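Enoyl-CoA hydratase subunit I (Geobacillus kaustophilus, PDB 2PBP) probably acts as a hydro-lyase of the crotonase family, adding water to the double bond of enoyl-CoA thioesters in fatty-acid beta-oxidation. Local coordinates at residues A[201-214]-A[226-239]. Numbering follows the deposited sequence.
Sequences PPLALRLIKEAVQK and FERKNFYLLFASED
N230 and E210 meet with both CG atoms anti to their own carbonyl carbon (chi1 -88° and -64°). With the E210 chain extended beyond CG, OE1 reaches the amide across two antiparallel C-terminal helices of this crotonase-family chain. The axes of 202-214 and 226-234 approach to 9.5 Å. N230 ND2 gives one N-H to L207 O and one to E210 OE1, both at 3.1 Å. Both bonds are bent, and both acceptors sit tilted from the amide plane. L207 O also accepts the helical bond from A211 N. The bond to E210 uses the anti lone pair of OE1, with carboxylate and amide planes only 15° apart. L207 CG packs on N230 CG at 3.5 Å. Replacing N230 by an alanine is likely to leave L207 O and E210 OE1 without this donor and to open a gap beside L207.

On one side of N230, K214 CE lies over a face of the F226 ring, 4.0 Å from its centroid, a CH-pi contact. E210 CB sits at the ring edge. On the other side, L234 CD2 touches L207 CD2 at 3.6 Å and also meets L203 CB. L203 CD1 reaches S237 CB. S237 OG donates to L234 O at 2.7 Å. A water accepts from L203 N and donates to D239 OD2.

D239 OD1 accepts from Q256 N, and E227 bonds to G142 and T144 of the second subunit. E210 is held by N230 at OE1 and by a K95 salt bridge at OE2, so its carboxylate is probably fixed in rotation and kept charged.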
loop_
_atom_site.group_PDB
_atom_site.type_symbol
_atom_site.label_atom_id
_atom_site.label_comp_id
_atom_site.label_asym_id
_atom_site.label_seq_id
_atom_site.Cartn_x
_atom_site.Cartn_y
_atom_site.Cartn_z
ATOM N N PRO A 201 -9.594 -14.906 -6.237
ATOM C CA PRO A 201 -8.959 -15.310 -7.501
ATOM C C PRO A 201 -7.456 -15.485 -7.290
ATOM O O PRO A 201 -6.762 -14.524 -6.991
ATOM C CB PRO A 201 -9.255 -14.134 -8.439
ATOM C CG PRO A 201 -10.428 -13.436 -7.802
ATOM C CD PRO A 201 -10.130 -13.539 -6.338
ATOM N N PRO A 202 -6.935 -16.714 -7.453
ATOM C CA PRO A 202 -5.497 -16.951 -7.258
ATOM C C PRO A 202 -4.582 -16.037 -8.082
ATOM O O PRO A 202 -3.574 -15.535 -7.573
ATOM C CB PRO A 202 -5.338 -18.425 -7.631
ATOM C CG PRO A 202 -6.667 -19.017 -7.236
ATOM C CD PRO A 202 -7.636 -17.970 -7.766
ATOM N N LEU A 203 -4.929 -15.825 -9.349
ATOM C CA LEU A 203 -4.119 -14.974 -10.220
ATOM C C LEU A 203 -4.177 -13.522 -9.753
ATOM O O LEU A 203 -3.179 -12.800 -9.814
ATOM C CB LEU A 203 -4.599 -15.082 -11.671
ATOM C CG LEU A 203 -4.333 -16.429 -12.347
ATOM C CD1 LEU A 203 -5.235 -16.585 -13.564
ATOM C CD2 LEU A 203 -2.862 -16.532 -12.736
ATOM N N ALA A 204 -5.345 -13.097 -9.282
ATOM C CA ALA A 204 -5.492 -11.733 -8.793
ATOM C C ALA A 204 -4.639 -11.538 -7.538
ATOM O O ALA A 204 -3.929 -10.540 -7.425
ATOM C CB ALA A 204 -6.965 -11.423 -8.499
ATOM N N LEU A 205 -4.688 -12.480 -6.595
ATOM C CA LEU A 205 -3.882 -12.333 -5.382
ATOM C C LEU A 205 -2.387 -12.331 -5.718
ATOM O O LEU A 205 -1.608 -11.565 -5.149
ATOM C CB LEU A 205 -4.172 -13.458 -4.381
ATOM C CG LEU A 205 -5.589 -13.586 -3.817
ATOM C CD1 LEU A 205 -5.544 -14.425 -2.540
ATOM C CD2 LEU A 205 -6.169 -12.215 -3.518
ATOM N N ARG A 206 -2.003 -13.188 -6.656
ATOM C CA ARG A 206 -0.618 -13.323 -7.091
ATOM C C ARG A 206 -0.086 -12.044 -7.736
ATOM O O ARG A 206 0.977 -11.545 -7.359
ATOM C CB ARG A 206 -0.516 -14.483 -8.085
ATOM C CG ARG A 206 0.868 -14.773 -8.666
ATOM C CD ARG A 206 0.693 -15.746 -9.832
ATOM N NE ARG A 206 1.929 -16.185 -10.477
ATOM C CZ ARG A 206 2.708 -17.162 -10.026
ATOM N NH1 ARG A 206 2.393 -17.808 -8.910
ATOM N NH2 ARG A 206 3.781 -17.530 -10.720
ATOM N N LEU A 207 -0.828 -11.514 -8.702
ATOM C CA LEU A 207 -0.405 -10.304 -9.398
ATOM C C LEU A 207 -0.515 -9.042 -8.546
ATOM O O LEU A 207 0.229 -8.082 -8.754
ATOM C CB LEU A 207 -1.179 -10.155 -10.713
ATOM C CG LEU A 207 -0.546 -10.926 -11.888
ATOM C CD1 LEU A 207 -0.303 -12.381 -11.495
ATOM C CD2 LEU A 207 -1.444 -10.841 -13.116
ATOM N N ILE A 208 -1.442 -9.034 -7.592
ATOM C CA ILE A 208 -1.577 -7.885 -6.701
ATOM C C ILE A 208 -0.336 -7.862 -5.813
ATOM O O ILE A 208 0.262 -6.808 -5.573
ATOM C CB ILE A 208 -2.839 -7.994 -5.796
ATOM C CG1 ILE A 208 -4.080 -7.554 -6.577
ATOM C CG2 ILE A 208 -2.648 -7.149 -4.536
ATOM C CD1 ILE A 208 -4.113 -6.093 -7.101
ATOM N N LYS A 209 0.041 -9.038 -5.323
ATOM C CA LYS A 209 1.209 -9.164 -4.469
ATOM C C LYS A 209 2.459 -8.690 -5.214
ATOM O O LYS A 209 3.293 -7.986 -4.643
ATOM C CB LYS A 209 1.374 -10.619 -4.013
ATOM C CG LYS A 209 2.645 -10.878 -3.221
ATOM C CD LYS A 209 2.672 -12.293 -2.652
ATOM C CE LYS A 209 4.049 -12.617 -2.100
ATOM N NZ LYS A 209 4.084 -13.938 -1.405
ATOM N N GLU A 210 2.591 -9.072 -6.483
ATOM C CA GLU A 210 3.749 -8.653 -7.269
ATOM C C GLU A 210 3.789 -7.135 -7.376
ATOM O O GLU A 210 4.848 -6.521 -7.242
ATOM C CB GLU A 210 3.705 -9.227 -8.685
ATOM C CG GLU A 210 3.793 -10.728 -8.783
ATOM C CD GLU A 210 3.920 -11.181 -10.224
ATOM O OE1 GLU A 210 3.235 -10.591 -11.087
ATOM O OE2 GLU A 210 4.697 -12.121 -10.493
ATOM N N ALA A 211 2.631 -6.536 -7.633
ATOM C CA ALA A 211 2.543 -5.086 -7.762
ATOM C C ALA A 211 2.928 -4.412 -6.448
ATOM O O ALA A 211 3.657 -3.423 -6.441
ATOM C CB ALA A 211 1.128 -4.680 -8.171
ATOM N N VAL A 212 2.439 -4.952 -5.333
ATOM C CA VAL A 212 2.756 -4.384 -4.031
ATOM C C VAL A 212 4.254 -4.483 -3.749
ATOM O O VAL A 212 4.838 -3.579 -3.153
ATOM C CB VAL A 212 1.963 -5.089 -2.906
ATOM C CG1 VAL A 212 2.473 -4.645 -1.540
ATOM C CG2 VAL A 212 0.487 -4.758 -3.043
ATOM N N GLN A 213 4.877 -5.574 -4.189
ATOM C CA GLN A 213 6.309 -5.757 -3.977
ATOM C C GLN A 213 7.066 -4.627 -4.679
ATOM O O GLN A 213 8.046 -4.105 -4.151
ATOM C CB GLN A 213 6.786 -7.103 -4.539
ATOM C CG GLN A 213 5.977 -8.334 -4.128
ATOM C CD GLN A 213 5.804 -8.489 -2.625
ATOM O OE1 GLN A 213 4.878 -7.928 -2.031
ATOM N NE2 GLN A 213 6.696 -9.254 -2.002
ATOM N N LYS A 214 6.608 -4.252 -5.870
ATOM C CA LYS A 214 7.247 -3.179 -6.626
ATOM C C LYS A 214 6.982 -1.825 -5.962
ATOM O O LYS A 214 7.851 -0.955 -5.948
ATOM C CB LYS A 214 6.725 -3.147 -8.069
ATOM C CG LYS A 214 6.713 -4.501 -8.784
ATOM C CD LYS A 214 8.081 -5.168 -8.776
ATOM C CE LYS A 214 8.061 -6.480 -9.553
ATOM N NZ LYS A 214 9.329 -7.242 -9.380
ATOM N N PHE A 226 4.222 -1.068 -14.194
ATOM C CA PHE A 226 4.227 -2.513 -13.984
ATOM C C PHE A 226 2.822 -2.966 -13.595
ATOM O O PHE A 226 2.308 -3.958 -14.106
ATOM C CB PHE A 226 5.214 -2.877 -12.870
ATOM C CG PHE A 226 5.354 -4.358 -12.643
ATOM C CD1 PHE A 226 6.315 -5.095 -13.331
ATOM C CD2 PHE A 226 4.513 -5.018 -11.756
ATOM C CE1 PHE A 226 6.434 -6.477 -13.136
ATOM C CE2 PHE A 226 4.620 -6.396 -11.555
ATOM C CZ PHE A 226 5.582 -7.125 -12.246
ATOM N N GLU A 227 2.212 -2.225 -12.679
ATOM C CA GLU A 227 0.872 -2.527 -12.195
ATOM C C GLU A 227 -0.136 -2.751 -13.326
ATOM O O GLU A 227 -0.849 -3.760 -13.344
ATOM C CB GLU A 227 0.398 -1.382 -11.302
ATOM C CG GLU A 227 -0.988 -1.554 -10.710
ATOM C CD GLU A 227 -1.495 -0.252 -10.129
ATOM O OE1 GLU A 227 -1.634 0.710 -10.910
ATOM O OE2 GLU A 227 -1.744 -0.181 -8.904
ATOM N N ARG A 228 -0.193 -1.820 -14.273
ATOM C CA ARG A 228 -1.144 -1.939 -15.376
ATOM C C ARG A 228 -0.887 -3.137 -16.290
ATOM O O ARG A 228 -1.820 -3.643 -16.920
ATOM C CB ARG A 228 -1.195 -0.635 -16.186
ATOM C CG ARG A 228 0.082 -0.258 -16.912
ATOM C CD ARG A 228 0.034 1.198 -17.371
ATOM N NE ARG A 228 -0.088 2.108 -16.235
ATOM C CZ ARG A 228 -0.002 3.434 -16.312
ATOM N NH1 ARG A 228 0.209 4.027 -17.483
ATOM N NH2 ARG A 228 -0.133 4.169 -15.214
ATOM N N LYS A 229 0.362 -3.593 -16.374
ATOM C CA LYS A 229 0.667 -4.758 -17.200
ATOM C C LYS A 229 -0.011 -5.974 -16.570
ATOM O O LYS A 229 -0.567 -6.823 -17.272
ATOM C CB LYS A 229 2.182 -4.986 -17.298
ATOM C CG LYS A 229 2.894 -4.000 -18.212
ATOM C CD LYS A 229 2.444 -4.172 -19.661
ATOM C CE LYS A 229 3.052 -3.112 -20.564
ATOM N NZ LYS A 229 2.806 -3.395 -21.999
ATOM N N ASN A 230 0.038 -6.057 -15.241
ATOM C CA ASN A 230 -0.609 -7.160 -14.538
ATOM C C ASN A 230 -2.123 -7.027 -14.693
ATOM O O ASN A 230 -2.831 -8.027 -14.796
ATOM C CB ASN A 230 -0.207 -7.182 -13.055
ATOM C CG ASN A 230 1.063 -7.991 -12.811
ATOM O OD1 ASN A 230 1.650 -8.532 -13.750
ATOM N ND2 ASN A 230 1.488 -8.083 -11.550
ATOM N N PHE A 231 -2.612 -5.789 -14.715
ATOM C CA PHE A 231 -4.041 -5.539 -14.904
ATOM C C PHE A 231 -4.452 -6.124 -16.264
ATOM O O PHE A 231 -5.455 -6.832 -16.374
ATOM C CB PHE A 231 -4.314 -4.029 -14.894
ATOM C CG PHE A 231 -5.772 -3.666 -15.042
ATOM C CD1 PHE A 231 -6.618 -3.658 -13.938
ATOM C CD2 PHE A 231 -6.297 -3.327 -16.288
ATOM C CE1 PHE A 231 -7.966 -3.314 -14.069
ATOM C CE2 PHE A 231 -7.642 -2.982 -16.431
ATOM C CZ PHE A 231 -8.478 -2.975 -15.316
ATOM N N TYR A 232 -3.671 -5.824 -17.300
ATOM C CA TYR A 232 -3.968 -6.336 -18.639
ATOM C C TYR A 232 -4.003 -7.857 -18.642
ATOM O O TYR A 232 -4.905 -8.472 -19.220
ATOM C CB TYR A 232 -2.904 -5.907 -19.658
ATOM C CG TYR A 232 -2.764 -4.422 -19.915
ATOM C CD1 TYR A 232 -3.695 -3.504 -19.424
ATOM C CD2 TYR A 232 -1.705 -3.940 -20.682
ATOM C CE1 TYR A 232 -3.570 -2.135 -19.696
ATOM C CE2 TYR A 232 -1.570 -2.580 -20.960
ATOM C CZ TYR A 232 -2.504 -1.684 -20.464
ATOM O OH TYR A 232 -2.364 -0.341 -20.745
ATOM N N LEU A 233 -3.002 -8.458 -18.003
ATOM C CA LEU A 233 -2.880 -9.911 -17.949
ATOM C C LEU A 233 -4.057 -10.619 -17.301
ATOM O O LEU A 233 -4.433 -11.713 -17.726
ATOM C CB LEU A 233 -1.582 -10.305 -17.234
ATOM C CG LEU A 233 -0.316 -10.159 -18.087
ATOM C CD1 LEU A 233 0.929 -10.366 -17.226
ATOM C CD2 LEU A 233 -0.360 -11.171 -19.229
ATOM N N LEU A 234 -4.645 -10.009 -16.277
ATOM C CA LEU A 234 -5.779 -10.641 -15.618
ATOM C C LEU A 234 -6.981 -10.776 -16.549
ATOM O O LEU A 234 -7.845 -11.622 -16.328
ATOM C CB LEU A 234 -6.153 -9.878 -14.341
ATOM C CG LEU A 234 -5.133 -10.036 -13.203
ATOM C CD1 LEU A 234 -5.568 -9.210 -12.002
ATOM C CD2 LEU A 234 -5.011 -11.511 -12.807
ATOM N N PHE A 235 -7.032 -9.965 -17.605
ATOM C CA PHE A 235 -8.141 -10.065 -18.547
ATOM C C PHE A 235 -7.954 -11.203 -19.545
ATOM O O PHE A 235 -8.735 -11.365 -20.481
ATOM C CB PHE A 235 -8.371 -8.730 -19.265
ATOM C CG PHE A 235 -9.118 -7.735 -18.425
ATOM C CD1 PHE A 235 -8.470 -7.040 -17.408
ATOM C CD2 PHE A 235 -10.489 -7.562 -18.585
ATOM C CE1 PHE A 235 -9.176 -6.191 -16.557
ATOM C CE2 PHE A 235 -11.209 -6.716 -17.737
ATOM C CZ PHE A 235 -10.549 -6.031 -16.721
ATOM N N ALA A 236 -6.907 -11.996 -19.332
ATOM C CA ALA A 236 -6.645 -13.151 -20.178
ATOM C C ALA A 236 -7.117 -14.376 -19.404
ATOM O O ALA A 236 -7.124 -15.491 -19.929
ATOM C CB ALA A 236 -5.156 -13.267 -20.474
ATOM N N SER A 237 -7.522 -14.162 -18.154
ATOM C CA SER A 237 -7.965 -15.269 -17.311
ATOM C C SER A 237 -9.455 -15.553 -17.400
ATOM O O SER A 237 -10.271 -14.654 -17.634
ATOM C CB SER A 237 -7.599 -15.007 -15.843
ATOM O OG SER A 237 -8.409 -13.988 -15.274
ATOM N N GLU A 238 -9.803 -16.821 -17.218
ATOM C CA GLU A 238 -11.197 -17.229 -17.233
ATOM C C GLU A 238 -11.828 -16.715 -15.941
ATOM O O GLU A 238 -13.017 -16.400 -15.905
ATOM C CB GLU A 238 -11.298 -18.756 -17.312
ATOM C CG GLU A 238 -10.794 -19.315 -18.637
ATOM C CD GLU A 238 -10.683 -20.826 -18.637
ATOM O OE1 GLU A 238 -11.677 -21.497 -18.286
ATOM O OE2 GLU A 238 -9.600 -21.341 -18.992
ATOM N N ASP A 239 -11.019 -16.613 -14.886
ATOM C CA ASP A 239 -11.516 -16.125 -13.601
ATOM C C ASP A 239 -12.048 -14.699 -13.704
ATOM O O ASP A 239 -12.966 -14.321 -12.976
ATOM C CB ASP A 239 -10.418 -16.185 -12.529
ATOM C CG ASP A 239 -10.273 -17.568 -11.915
ATOM O OD1 ASP A 239 -11.129 -18.437 -12.183
ATOM O OD2 ASP A 239 -9.308 -17.783 -11.151
HETATM O O HOH W 1 -7.553 -15.886 -10.640
#